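Local structure of HTH marR-type domain-containing protein (Streptococcus agalactiae serotype III, 7DVR) at residues D20-E25 / E111-T116; V28-G33 / E74-I79. The protein is a heme-binding sensor of the MarR family that probably controls transcription by binding DNA, with heme governing its structural rearrangement. One frame throughout, in Å; residues are numbered along the deposited sequence.

Contact 1. Residues D20-E25 / E111-T116. With HEM (protoporphyrin IX containing Fe), chain B.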
loop_
_atom_site.group_PDB
_atom_site.type_symbol
_atom_site.label_atom_id
_atom_site.label_comp_id
_atom_site.label_asym_id
_atom_site.label_seq_id
_atom_site.Cartn_x
_atom_site.Cartn_y
_atom_site.Cartn_z
ATOM N N ASP A 20 -5.881 8.217 11.534
ATOM C CA ASP A 20 -7.272 8.360 11.979
ATOM C C ASP A 20 -7.340 8.560 13.492
ATOM O O ASP A 20 -7.992 9.470 13.906
ATOM C CB ASP A 20 -8.107 7.155 11.572
ATOM C CG ASP A 20 -8.588 7.237 10.116
ATOM O OD1 ASP A 20 -8.514 8.336 9.519
ATOM O OD2 ASP A 20 -9.055 6.201 9.593
ATOM N N ARG A 21 -6.645 7.740 14.248
ATOM C CA ARG A 21 -6.599 7.890 15.723
ATOM C C ARG A 21 -5.978 9.221 16.146
ATOM O O ARG A 21 -6.618 9.889 16.942
ATOM C CB ARG A 21 -5.899 6.692 16.349
ATOM C CG ARG A 21 -6.688 5.408 16.138
ATOM C CD ARG A 21 -6.148 4.215 16.902
ATOM N NE ARG A 21 -6.534 4.338 18.302
ATOM C CZ ARG A 21 -7.512 3.658 18.903
ATOM N NH1 ARG A 21 -7.770 3.883 20.180
ATOM N NH2 ARG A 21 -8.221 2.757 18.241
ATOM N N TYR A 22 -4.811 9.589 15.609
ATOM C CA TYR A 22 -4.100 10.872 15.854
ATOM C C TYR A 22 -5.032 12.043 15.493
ATOM O O TYR A 22 -5.173 12.961 16.272
ATOM C CB TYR A 22 -2.810 10.906 15.008
ATOM C CG TYR A 22 -1.560 11.525 15.589
ATOM C CD1 TYR A 22 -1.574 12.728 16.273
ATOM C CD2 TYR A 22 -0.335 10.909 15.420
ATOM C CE1 TYR A 22 -0.413 13.275 16.807
ATOM C CE2 TYR A 22 0.829 11.421 15.978
ATOM C CZ TYR A 22 0.788 12.604 16.687
ATOM O OH TYR A 22 1.935 13.120 17.206
ATOM N N ALA A 23 -5.655 12.031 14.302
ATOM C CA ALA A 23 -6.558 13.131 13.876
ATOM C C ALA A 23 -7.702 13.353 14.893
ATOM O O ALA A 23 -8.012 14.569 15.206
ATOM C CB ALA A 23 -7.111 12.879 12.457
ATOM N N LYS A 24 -8.305 12.277 15.406
ATOM C CA LYS A 24 -9.459 12.351 16.357
ATOM C C LYS A 24 -8.972 13.007 17.637
ATOM O O LYS A 24 -9.719 13.811 18.240
ATOM C CB LYS A 24 -10.011 11.008 16.859
ATOM C CG LYS A 24 -10.629 10.053 15.853
ATOM C CD LYS A 24 -11.473 10.695 14.799
ATOM C CE LYS A 24 -11.655 9.795 13.592
ATOM N NZ LYS A 24 -10.520 9.900 12.631
ATOM N N GLU A 25 -7.740 12.698 18.021
ATOM C CA GLU A 25 -7.166 13.248 19.282
ATOM C C GLU A 25 -6.936 14.750 19.214
ATOM O O GLU A 25 -7.052 15.459 20.264
ATOM C CB GLU A 25 -5.864 12.548 19.615
ATOM C CG GLU A 25 -6.163 11.418 20.547
ATOM C CD GLU A 25 -4.936 10.974 21.295
ATOM O OE1 GLU A 25 -4.019 11.838 21.550
ATOM O OE2 GLU A 25 -4.878 9.756 21.529
ATOM N N GLU A 111 2.316 19.359 12.331
ATOM C CA GLU A 111 3.701 19.546 12.884
ATOM C C GLU A 111 4.037 18.397 13.846
ATOM O O GLU A 111 5.078 17.720 13.639
ATOM C CB GLU A 111 3.886 20.907 13.571
ATOM C CG GLU A 111 4.099 22.057 12.589
ATOM C CD GLU A 111 3.295 23.337 12.803
ATOM O OE1 GLU A 111 2.528 23.426 13.798
ATOM O OE2 GLU A 111 3.414 24.250 11.944
ATOM N N LYS A 112 3.158 18.133 14.821
ATOM C CA LYS A 112 3.336 17.032 15.805
ATOM C C LYS A 112 3.396 15.676 15.117
ATOM O O LYS A 112 4.226 14.800 15.511
ATOM C CB LYS A 112 2.211 17.058 16.834
ATOM C CG LYS A 112 2.364 18.192 17.825
ATOM C CD LYS A 112 1.188 18.333 18.775
ATOM C CE LYS A 112 1.327 19.467 19.779
ATOM N NZ LYS A 112 2.186 19.089 20.930
ATOM N N LEU A 113 2.526 15.474 14.126
ATOM C CA LEU A 113 2.484 14.184 13.403
ATOM C C LEU A 113 3.838 13.876 12.765
ATOM O O LEU A 113 4.327 12.800 12.964
ATOM C CB LEU A 113 1.381 14.213 12.353
ATOM C CG LEU A 113 1.342 13.059 11.352
ATOM C CD1 LEU A 113 0.886 11.767 12.006
ATOM C CD2 LEU A 113 0.376 13.371 10.220
ATOM N N HIS A 114 4.336 14.781 11.946
ATOM C CA HIS A 114 5.673 14.665 11.306
ATOM C C HIS A 114 6.785 14.523 12.351
ATOM O O HIS A 114 7.525 13.537 12.220
ATOM C CB HIS A 114 5.887 15.795 10.311
ATOM C CG HIS A 114 5.056 15.645 9.082
ATOM N ND1 HIS A 114 3.728 16.072 9.028
ATOM C CD2 HIS A 114 5.331 15.089 7.871
ATOM C CE1 HIS A 114 3.263 15.826 7.814
ATOM N NE2 HIS A 114 4.199 15.210 7.131
ATOM N N SER A 115 6.867 15.376 13.382
ATOM C CA SER A 115 7.840 15.181 14.505
ATOM C C SER A 115 7.819 13.726 14.978
ATOM O O SER A 115 8.882 13.081 15.029
ATOM C CB SER A 115 7.603 16.092 15.681
ATOM O OG SER A 115 7.493 17.415 15.259
ATOM N N THR A 116 6.650 13.215 15.342
ATOM C CA THR A 116 6.485 11.825 15.808
ATOM C C THR A 116 6.901 10.801 14.768
ATOM O O THR A 116 7.615 9.859 15.077
ATOM C CB THR A 116 5.033 11.549 16.190
ATOM O OG1 THR A 116 4.572 12.617 17.020
ATOM C CG2 THR A 116 4.918 10.230 16.909
HETATM C CHA HEM B . 6.078 16.891 4.407
HETATM C CHB HEM B . 1.345 16.843 4.444
HETATM C CHC HEM B . 1.524 12.464 6.323
HETATM C CHD HEM B . 6.209 12.281 5.520
HETATM C C1A HEM B . 4.780 17.231 4.317
HETATM C C2A HEM B . 4.359 18.489 3.898
HETATM C C3A HEM B . 3.025 18.469 3.907
HETATM C C4A HEM B . 2.630 17.209 4.306
HETATM C CMA HEM B . 2.137 19.617 3.528
HETATM C CAA HEM B . 5.214 19.671 3.512
HETATM C CBA HEM B . 5.485 20.564 4.738
HETATM C CGA HEM B . 6.349 21.764 4.391
HETATM O O1A HEM B . 6.082 22.447 3.376
HETATM O O2A HEM B . 7.325 22.092 5.110
HETATM C C1B HEM B . 1.029 15.626 4.986
HETATM C C2B HEM B . -0.298 15.311 5.279
HETATM C C3B HEM B . -0.267 14.074 5.838
HETATM C C4B HEM B . 1.124 13.672 5.850
HETATM C CMB HEM B . -1.485 16.196 5.001
HETATM C CAB HEM B . -1.357 13.225 6.270
HETATM C CBB HEM B . -2.604 13.559 6.039
HETATM C C1C HEM B . 2.803 12.011 6.217
HETATM C C2C HEM B . 3.196 10.715 6.446
HETATM C C3C HEM B . 4.541 10.658 6.206
HETATM C C4C HEM B . 4.943 11.941 5.843
HETATM C CMC HEM B . 2.268 9.622 6.869
HETATM C CAC HEM B . 5.445 9.535 6.377
HETATM C CBC HEM B . 5.082 8.463 7.073
HETATM C C1D HEM B . 6.515 13.562 5.158
HETATM C C2D HEM B . 7.886 13.948 4.948
HETATM C C3D HEM B . 7.859 15.235 4.649
HETATM C C4D HEM B . 6.463 15.617 4.685
HETATM C CMD HEM B . 9.118 13.094 5.065
HETATM C CAD HEM B . 9.054 16.098 4.342
HETATM C CBD HEM B . 9.243 17.207 5.397
HETATM C CGD HEM B . 10.378 18.127 4.996
HETATM O O1D HEM B . 11.560 17.750 5.165
HETATM O O2D HEM B . 10.152 19.263 4.507
HETATM N NA HEM B . 3.710 16.455 4.559
HETATM N NB HEM B . 1.820 14.635 5.347
HETATM N NC HEM B . 3.870 12.725 5.867
HETATM N ND HEM B . 5.719 14.584 5.000
HETATM FE FE HEM B . 3.888 14.597 5.173
#

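Contact 2. Residues V28-G33 / E74-I79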
loop_
_atom_site.group_PDB
_atom_site.type_symbol
_atom_site.label_atom_id
_atom_site.label_comp_id
_atom_site.label_asym_id
_atom_site.label_seq_id
_atom_site.Cartn_x
_atom_site.Cartn_y
_atom_site.Cartn_z
ATOM N N VAL A 28 -9.289 17.072 14.536
ATOM C CA VAL A 28 -9.157 17.594 13.132
ATOM C C VAL A 28 -9.533 16.472 12.215
ATOM O O VAL A 28 -8.964 16.324 11.086
ATOM C CB VAL A 28 -7.754 18.118 12.884
ATOM C CG1 VAL A 28 -7.555 19.420 13.602
ATOM C CG2 VAL A 28 -6.705 17.085 13.210
ATOM N N GLU A 29 -10.502 15.703 12.677
ATOM C CA GLU A 29 -11.113 14.682 11.826
ATOM C C GLU A 29 -11.588 15.376 10.530
ATOM O O GLU A 29 -11.826 16.576 10.529
ATOM C CB GLU A 29 -12.274 14.026 12.564
ATOM C CG GLU A 29 -12.719 12.719 11.949
ATOM C CD GLU A 29 -13.944 12.075 12.593
ATOM O OE1 GLU A 29 -14.364 12.498 13.702
ATOM O OE2 GLU A 29 -14.475 11.133 11.972
ATOM N N HIS A 30 -11.696 14.591 9.475
ATOM C CA HIS A 30 -12.161 14.988 8.119
ATOM C C HIS A 30 -11.229 16.022 7.501
ATOM O O HIS A 30 -11.530 16.457 6.397
ATOM C CB HIS A 30 -13.588 15.561 8.101
ATOM C CG HIS A 30 -14.545 14.821 8.965
ATOM N ND1 HIS A 30 -15.164 15.428 10.036
ATOM C CD2 HIS A 30 -15.006 13.550 8.919
ATOM C CE1 HIS A 30 -15.963 14.564 10.629
ATOM N NE2 HIS A 30 -15.891 13.405 9.957
ATOM N N LEU A 31 -10.163 16.432 8.160
ATOM C CA LEU A 31 -9.294 17.432 7.536
ATOM C C LEU A 31 -8.064 16.787 6.924
ATOM O O LEU A 31 -7.316 17.517 6.225
ATOM C CB LEU A 31 -8.914 18.507 8.531
ATOM C CG LEU A 31 -10.036 19.487 8.796
ATOM C CD1 LEU A 31 -9.908 20.028 10.188
ATOM C CD2 LEU A 31 -10.056 20.624 7.770
ATOM N N ALA A 32 -7.890 15.487 7.083
ATOM C CA ALA A 32 -6.697 14.795 6.561
ATOM C C ALA A 32 -6.593 14.953 5.053
ATOM O O ALA A 32 -5.466 15.035 4.622
ATOM C CB ALA A 32 -6.710 13.340 6.911
ATOM N N GLY A 33 -7.686 15.007 4.287
ATOM C CA GLY A 33 -7.551 15.052 2.818
ATOM C C GLY A 33 -7.813 16.414 2.165
ATOM O O GLY A 33 -7.098 17.395 2.353
ATOM N N GLU A 74 -19.433 22.385 4.382
ATOM C CA GLU A 74 -20.539 23.197 4.939
ATOM C C GLU A 74 -21.252 22.378 6.020
ATOM O O GLU A 74 -21.415 22.918 7.122
ATOM C CB GLU A 74 -21.525 23.651 3.859
ATOM C CG GLU A 74 -22.638 24.557 4.355
ATOM C CD GLU A 74 -23.373 25.324 3.258
ATOM O OE1 GLU A 74 -23.813 24.665 2.296
ATOM O OE2 GLU A 74 -23.480 26.616 3.335
ATOM N N LYS A 75 -21.648 21.148 5.698
ATOM C CA LYS A 75 -22.272 20.180 6.670
ATOM C C LYS A 75 -21.452 20.129 7.944
ATOM O O LYS A 75 -22.008 20.262 9.050
ATOM C CB LYS A 75 -22.392 18.779 6.067
ATOM C CG LYS A 75 -23.715 18.532 5.347
ATOM C CD LYS A 75 -23.707 17.417 4.294
ATOM C CE LYS A 75 -25.034 17.236 3.577
ATOM N NZ LYS A 75 -25.992 16.408 4.360
ATOM N N ASN A 76 -20.151 19.970 7.817
ATOM C CA ASN A 76 -19.224 20.024 8.967
ATOM C C ASN A 76 -19.089 21.399 9.653
ATOM O O ASN A 76 -18.412 21.410 10.735
ATOM C CB ASN A 76 -17.856 19.528 8.530
ATOM C CG ASN A 76 -17.852 18.085 8.093
ATOM O OD1 ASN A 76 -17.090 17.719 7.209
ATOM N ND2 ASN A 76 -18.715 17.274 8.665
ATOM N N GLY A 77 -19.627 22.501 9.085
ATOM C CA GLY A 77 -19.539 23.836 9.704
ATOM C C GLY A 77 -18.183 24.487 9.527
ATOM O O GLY A 77 -17.924 25.473 10.206
ATOM N N PHE A 78 -17.360 24.030 8.571
ATOM C CA PHE A 78 -16.028 24.677 8.338
ATOM C C PHE A 78 -16.166 25.931 7.489
ATOM O O PHE A 78 -15.364 26.842 7.636
ATOM C CB PHE A 78 -15.042 23.749 7.635
ATOM C CG PHE A 78 -14.850 22.427 8.346
ATOM C CD1 PHE A 78 -15.164 22.327 9.680
ATOM C CD2 PHE A 78 -14.423 21.307 7.668
ATOM C CE1 PHE A 78 -15.032 21.119 10.361
ATOM C CE2 PHE A 78 -14.252 20.099 8.353
ATOM C CZ PHE A 78 -14.564 20.018 9.682
ATOM N N ILE A 79 -17.154 25.933 6.599
ATOM C CA ILE A 79 -17.326 27.048 5.635
ATOM C C ILE A 79 -18.782 27.452 5.527
ATOM O O ILE A 79 -19.612 26.628 5.856
ATOM C CB ILE A 79 -16.795 26.653 4.249
ATOM C CG1 ILE A 79 -17.619 25.506 3.663
ATOM C CG2 ILE A 79 -15.278 26.422 4.260
ATOM C CD1 ILE A 79 -17.215 25.156 2.195
#

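Contact 1. Residues D20-E25 / E111-T116
Y22 and T116 make the polar link between the two helices. Y22 OH donates to T116 OG1 at 2.7 Å, and T116 OG1 meets the tyrosine ring at its edge, in the ring plane. The threonine hydroxyl hands the bond on: T116 OG1 donates to K112 O, also at 2.7 Å, because its chi1 of -48° holds OG1 beside the backbone N, turned back into the helix. K112 O takes T116 N from the opposite face of its carbonyl plane, so two donors grip this oxygen one turn back.

Apolar packing comes from L113. Its CD1 lies 3.7 Å from Y22 CD2, approaching the tyrosine ring obliquely. The Y22 ring also meets the rings of Y18, Y26 and F109. The axes of 20-25 and 111-116, on helices 4-25 and 97-117, run at 141° to each other and approach to 11.5 Å; in MarR proteins such terminal helices pack together in the dimerisation region.

The metal is bound from another side of helix 97-117: the H114 side chain sets off away from 20-25, and its NE2 binds the heme iron at 2.1 Å, with the imidazole edge turned to the porphyrin. L110 O accepts from H114 ND1, which fixes the ring's rotation and would probably strengthen NE2 as a donor to the metal. L113 CD2 comes within 4.2 Å of heme CHC, while M1 N of the second subunit supplies the other axial ligand.

Contact 2. Residues V28-G33 / E74-I79
Between N76 and F78, the residues that face H30 and L31, G77 N donates to E74 O at 2.7 Å. This bond belongs to a Schellman motif at the end of helix 63-75, where G77 takes a positive phi of 77°. In the winged helix-turn-helix fold of MarR proteins this helix corresponds to the recognition helix, and F78 leads from it into strand 79-83, the first strand of the wing.

The facing loop is a type II beta turn from V28 to L31, closed by L31 N donating to V28 O at 3.2 Å. The turn projects H30 toward N76. Their ring and amide planes are only 8° apart, but the groups are not stacked: the side chains cross at a slant, with H30 ND1 4.1 Å from N76 OD1. The amide oxygen accepts a hydrogen bond from Q35 NE2 on helix 34-44. E29 CG sits over the centre of the H30 ring, 3.8 Å above its plane.

F78 and L31 supply the buried part of the contact. The leucine turns its CD2 branch obliquely to the phenyl ring, 4.3 Å from CE2 of F78, and also packs on V39, K102 and F106, tying the turn to helices 34-44 and 97-117. One face of the F78 ring carries N76 CB, 3.5 Å above the plane and offset toward the rim.

Overall arrangement
The two contacts have centres 16 Å apart, and the loop 28-33 of contact 2 follows directly on helix 4-25, which carries 20-25 of contact 1. Along the chain the order is 20-25, 28-33, 74-79, 111-116, so both segments of contact 2 fall between those of contact 1. They also touch directly: A23 O and V28 N are 2.9 Å apart, a probable hydrogen bond, and K24 packs on E29. Helix 97-117 adjoins both, carrying 111-116 and meeting V28 and L31 farther back. The loop thus lies between the heme-binding helices and the probable DNA-binding part, a placement consistent with heme affecting both, though the contacts alone do not show how.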